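Local atomic coordinates of BZLF1 trans-activator protein (Human herpesvirus 4, PDB entry 2C9L), a protein that switches Epstein-Barr virus from latency to the lytic cycle as a homodimeric bZIP transcription factor that recognises specific DNA sites, including CpG-methylated ones. Residues E37-R42 against I58-D63. The protein carries 2 engineered substitutions. Sequence-based numbering, arbitrary orientation.
Sequences ENDRLR and IPRTPD
Arg42 reaches from helix 2-48 to the backbone of the C-terminal tail and grips the carbonyl of Ile58 end-on. Its NH1 and NH2 each donate to Ile58 O at 2.8 Å, NH1 nearly on the carbonyl axis and NH2 above the carbonyl plane; the oxygen lies practically in the guanidinium plane. From NH2 a weak hydrogen bond, 3.3 Å long, also runs to Pro59 O. Arg60 covers one face of this guanidinium, its CG 3.6 Å from Arg42 CZ, over the centre. Arg42 CD in turn lies over the Arg60 guanidinium, offset toward the rim, and the two planes are 28° apart. Asp39, crossing Arg60 at about a right angle, brings OD2 in plane to the guanidinium edge for a long salt bridge to NH1 (3.5 Å); Asp55 forms another with Arg60 NE. One turn back on the helix, Asn38 OD1 accepts from Arg42 NE at 2.7 Å and helps fix the group, while chi4 of -75° swings CZ out of line with the extended CG-to-NE chain. Glu37 OE2 of the second subunit salt-bridges Arg42 NH2 and accepts a hydrogen bond from Asn38 ND2. These acids probably offset the two like charges. The tail thus folds back against the coiled-coil helix of a bZIP leucine zipper, at its dimer interface.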
ATOM      1  N   GLU C  37      -5.996   0.239 -10.653  1.00 41.01           N
ATOM      2  CA  GLU C  37      -7.444   0.041 -10.635  1.00 41.24           C
ATOM      3  C   GLU C  37      -8.140   1.403 -10.603  1.00 34.59           C
ATOM      4  O   GLU C  37      -9.143   1.604 -11.275  1.00 34.93           O
ATOM      5  CB  GLU C  37      -7.878  -0.766  -9.410  1.00 38.30           C
ATOM      6  CG  GLU C  37      -9.397  -0.818  -9.221  1.00 54.61           C
ATOM      7  CD  GLU C  37      -9.819  -1.524  -7.940  1.00 72.04           C
ATOM      8  OE1 GLU C  37      -9.490  -2.718  -7.781  1.00 79.79           O
ATOM      9  OE2 GLU C  37     -10.484  -0.884  -7.092  1.00 70.19           O
ATOM     10  N   ASN C  38      -7.604   2.327  -9.809  1.00 35.51           N
ATOM     11  CA  ASN C  38      -8.161   3.676  -9.697  1.00 35.39           C
ATOM     12  C   ASN C  38      -8.201   4.305 -11.089  1.00 38.78           C
ATOM     13  O   ASN C  38      -9.175   4.958 -11.452  1.00 42.43           O
ATOM     14  CB  ASN C  38      -7.300   4.526  -8.746  1.00 29.79           C
ATOM     15  CG  ASN C  38      -7.785   5.974  -8.625  1.00 41.01           C
ATOM     16  OD1 ASN C  38      -7.564   6.795  -9.514  1.00 51.65           O
ATOM     17  ND2 ASN C  38      -8.448   6.287  -7.513  1.00 42.18           N
ATOM     18  N   ASP C  39      -7.145   4.091 -11.867  1.00 31.56           N
ATOM     19  CA  ASP C  39      -7.075   4.637 -13.218  1.00 41.66           C
ATOM     20  C   ASP C  39      -8.081   3.963 -14.147  1.00 41.27           C
ATOM     21  O   ASP C  39      -8.615   4.599 -15.061  1.00 40.03           O
ATOM     22  CB  ASP C  39      -5.662   4.474 -13.782  1.00 46.43           C
ATOM     23  CG  ASP C  39      -4.639   5.325 -13.050  1.00 63.54           C
ATOM     24  OD1 ASP C  39      -3.426   5.106 -13.257  1.00 64.23           O
ATOM     25  OD2 ASP C  39      -5.051   6.217 -12.273  1.00 60.13           O
ATOM     26  N   ARG C  40      -8.339   2.678 -13.923  1.00 29.41           N
ATOM     27  CA  ARG C  40      -9.291   1.963 -14.761  1.00 32.03           C
ATOM     28  C   ARG C  40     -10.718   2.418 -14.495  1.00 32.67           C
ATOM     29  O   ARG C  40     -11.497   2.625 -15.424  1.00 36.15           O
ATOM     30  CB  ARG C  40      -9.187   0.453 -14.538  1.00 49.37           C
ATOM     31  CG  ARG C  40      -7.877  -0.158 -15.005  1.00 58.12           C
ATOM     32  CD  ARG C  40      -8.015  -1.666 -15.139  1.00 67.37           C
ATOM     33  NE  ARG C  40      -9.081  -2.010 -16.077  1.00 76.45           N
ATOM     34  CZ  ARG C  40      -9.404  -3.250 -16.432  1.00 76.27           C
ATOM     35  NH1 ARG C  40      -8.743  -4.284 -15.930  1.00 80.81           N
ATOM     36  NH2 ARG C  40     -10.392  -3.454 -17.291  1.00 82.18           N
ATOM     37  N   LEU C  41     -11.064   2.580 -13.226  1.00 26.60           N
ATOM     38  CA  LEU C  41     -12.404   3.010 -12.868  1.00 36.64           C
ATOM     39  C   LEU C  41     -12.680   4.443 -13.337  1.00 37.51           C
ATOM     40  O   LEU C  41     -13.802   4.766 -13.723  1.00 40.26           O
ATOM     41  CB  LEU C  41     -12.610   2.888 -11.355  1.00 27.46           C
ATOM     42  CG  LEU C  41     -12.753   1.468 -10.792  1.00 43.28           C
ATOM     43  CD1 LEU C  41     -12.206   1.407  -9.369  1.00 37.44           C
ATOM     44  CD2 LEU C  41     -14.221   1.048 -10.830  1.00 25.62           C
ATOM     45  N   ARG C  42     -11.663   5.301 -13.301  1.00 35.13           N
ATOM     46  CA  ARG C  42     -11.833   6.687 -13.741  1.00 37.53           C
ATOM     47  C   ARG C  42     -12.079   6.739 -15.251  1.00 40.09           C
ATOM     48  O   ARG C  42     -12.808   7.602 -15.741  1.00 36.36           O
ATOM     49  CB  ARG C  42     -10.596   7.532 -13.398  1.00 27.84           C
ATOM     50  CG  ARG C  42     -10.464   7.911 -11.917  1.00 46.72           C
ATOM     51  CD  ARG C  42      -9.165   8.673 -11.653  1.00 31.59           C
ATOM     52  NE  ARG C  42      -8.977   9.017 -10.246  1.00 29.07           N
ATOM     53  CZ  ARG C  42      -9.633   9.983  -9.613  1.00 43.58           C
ATOM     54  NH1 ARG C  42     -10.527  10.718 -10.260  1.00 50.38           N
ATOM     55  NH2 ARG C  42      -9.391  10.221  -8.333  1.00 43.28           N
ATOM     56  N   ILE C  58     -13.995  13.525  -7.730  1.00 53.57           N
ATOM     57  CA  ILE C  58     -13.116  12.756  -6.861  1.00 54.95           C
ATOM     58  C   ILE C  58     -11.684  13.075  -7.256  1.00 55.80           C
ATOM     59  O   ILE C  58     -11.081  12.379  -8.074  1.00 53.04           O
ATOM     60  CB  ILE C  58     -13.362  11.241  -7.011  1.00 58.97           C
ATOM     61  CG1 ILE C  58     -14.833  10.926  -6.733  1.00 50.93           C
ATOM     62  CG2 ILE C  58     -12.469  10.470  -6.042  1.00 56.19           C
ATOM     63  CD1 ILE C  58     -15.186   9.454  -6.877  1.00 51.48           C
ATOM     64  N   PRO C  59     -11.116  14.143  -6.672  1.00 58.01           N
ATOM     65  CA  PRO C  59      -9.743  14.541  -6.987  1.00 58.45           C
ATOM     66  C   PRO C  59      -8.746  13.397  -6.861  1.00 55.70           C
ATOM     67  O   PRO C  59      -8.898  12.516  -6.016  1.00 54.58           O
ATOM     68  CB  PRO C  59      -9.475  15.673  -5.994  1.00 65.15           C
ATOM     69  CG  PRO C  59     -10.355  15.323  -4.831  1.00 63.30           C
ATOM     70  CD  PRO C  59     -11.628  14.898  -5.516  1.00 54.51           C
ATOM     71  N   ARG C  60      -7.734  13.414  -7.719  1.00 51.93           N
ATOM     72  CA  ARG C  60      -6.701  12.391  -7.709  1.00 58.96           C
ATOM     73  C   ARG C  60      -5.754  12.608  -6.533  1.00 59.70           C
ATOM     74  O   ARG C  60      -5.604  13.723  -6.041  1.00 63.03           O
ATOM     75  CB  ARG C  60      -5.910  12.437  -9.016  1.00 60.89           C
ATOM     76  CG  ARG C  60      -6.686  11.979 -10.234  1.00 58.03           C
ATOM     77  CD  ARG C  60      -5.975  12.398 -11.511  1.00 65.06           C
ATOM     78  NE  ARG C  60      -6.503  11.714 -12.687  1.00 69.46           N
ATOM     79  CZ  ARG C  60      -6.276  10.435 -12.969  1.00 76.00           C
ATOM     80  NH1 ARG C  60      -5.524   9.702 -12.159  1.00 72.17           N
ATOM     81  NH2 ARG C  60      -6.799   9.891 -14.060  1.00 75.64           N
ATOM     82  N   THR C  61      -5.126  11.530  -6.083  1.00 61.00           N
ATOM     83  CA  THR C  61      -4.180  11.593  -4.975  1.00 65.10           C
ATOM     84  C   THR C  61      -2.799  11.271  -5.527  1.00 62.85           C
ATOM     85  O   THR C  61      -2.670  10.502  -6.479  1.00 60.99           O
ATOM     86  CB  THR C  61      -4.538  10.561  -3.874  1.00 66.21           C
ATOM     87  OG1 THR C  61      -5.707  10.998  -3.173  1.00 71.44           O
ATOM     88  CG2 THR C  61      -3.393  10.397  -2.883  1.00 68.43           C
ATOM     89  N   PRO C  62      -1.746  11.870  -4.954  1.00 65.57           N
ATOM     90  CA  PRO C  62      -0.407  11.572  -5.461  1.00 67.71           C
ATOM     91  C   PRO C  62      -0.041  10.121  -5.165  1.00 72.60           C
ATOM     92  O   PRO C  62      -0.839   9.374  -4.592  1.00 67.22           O
ATOM     93  CB  PRO C  62       0.474  12.566  -4.708  1.00 70.37           C
ATOM     94  CG  PRO C  62      -0.255  12.738  -3.406  1.00 69.35           C
ATOM     95  CD  PRO C  62      -1.688  12.862  -3.865  1.00 68.36           C
ATOM     96  N   ASP C  63       1.161   9.722  -5.562  1.00 79.79           N
ATOM     97  CA  ASP C  63       1.622   8.362  -5.331  1.00 79.62           C
ATOM     98  C   ASP C  63       3.091   8.367  -4.917  1.00 80.29           C
ATOM     99  O   ASP C  63       3.719   9.446  -4.982  1.00 79.17           O
ATOM    100  CB  ASP C  63       1.445   7.521  -6.598  1.00 85.28           C
ATOM    101  CG  ASP C  63      -0.004   7.424  -7.042  1.00 89.06           C
ATOM    102  OD1 ASP C  63      -0.598   8.469  -7.386  1.00 91.95           O
ATOM    103  OD2 ASP C  63      -0.549   6.300  -7.050  1.00 86.68           O
ATOM    104  OXT ASP C  63       3.598   7.290  -4.540  1.00 83.59           O
TER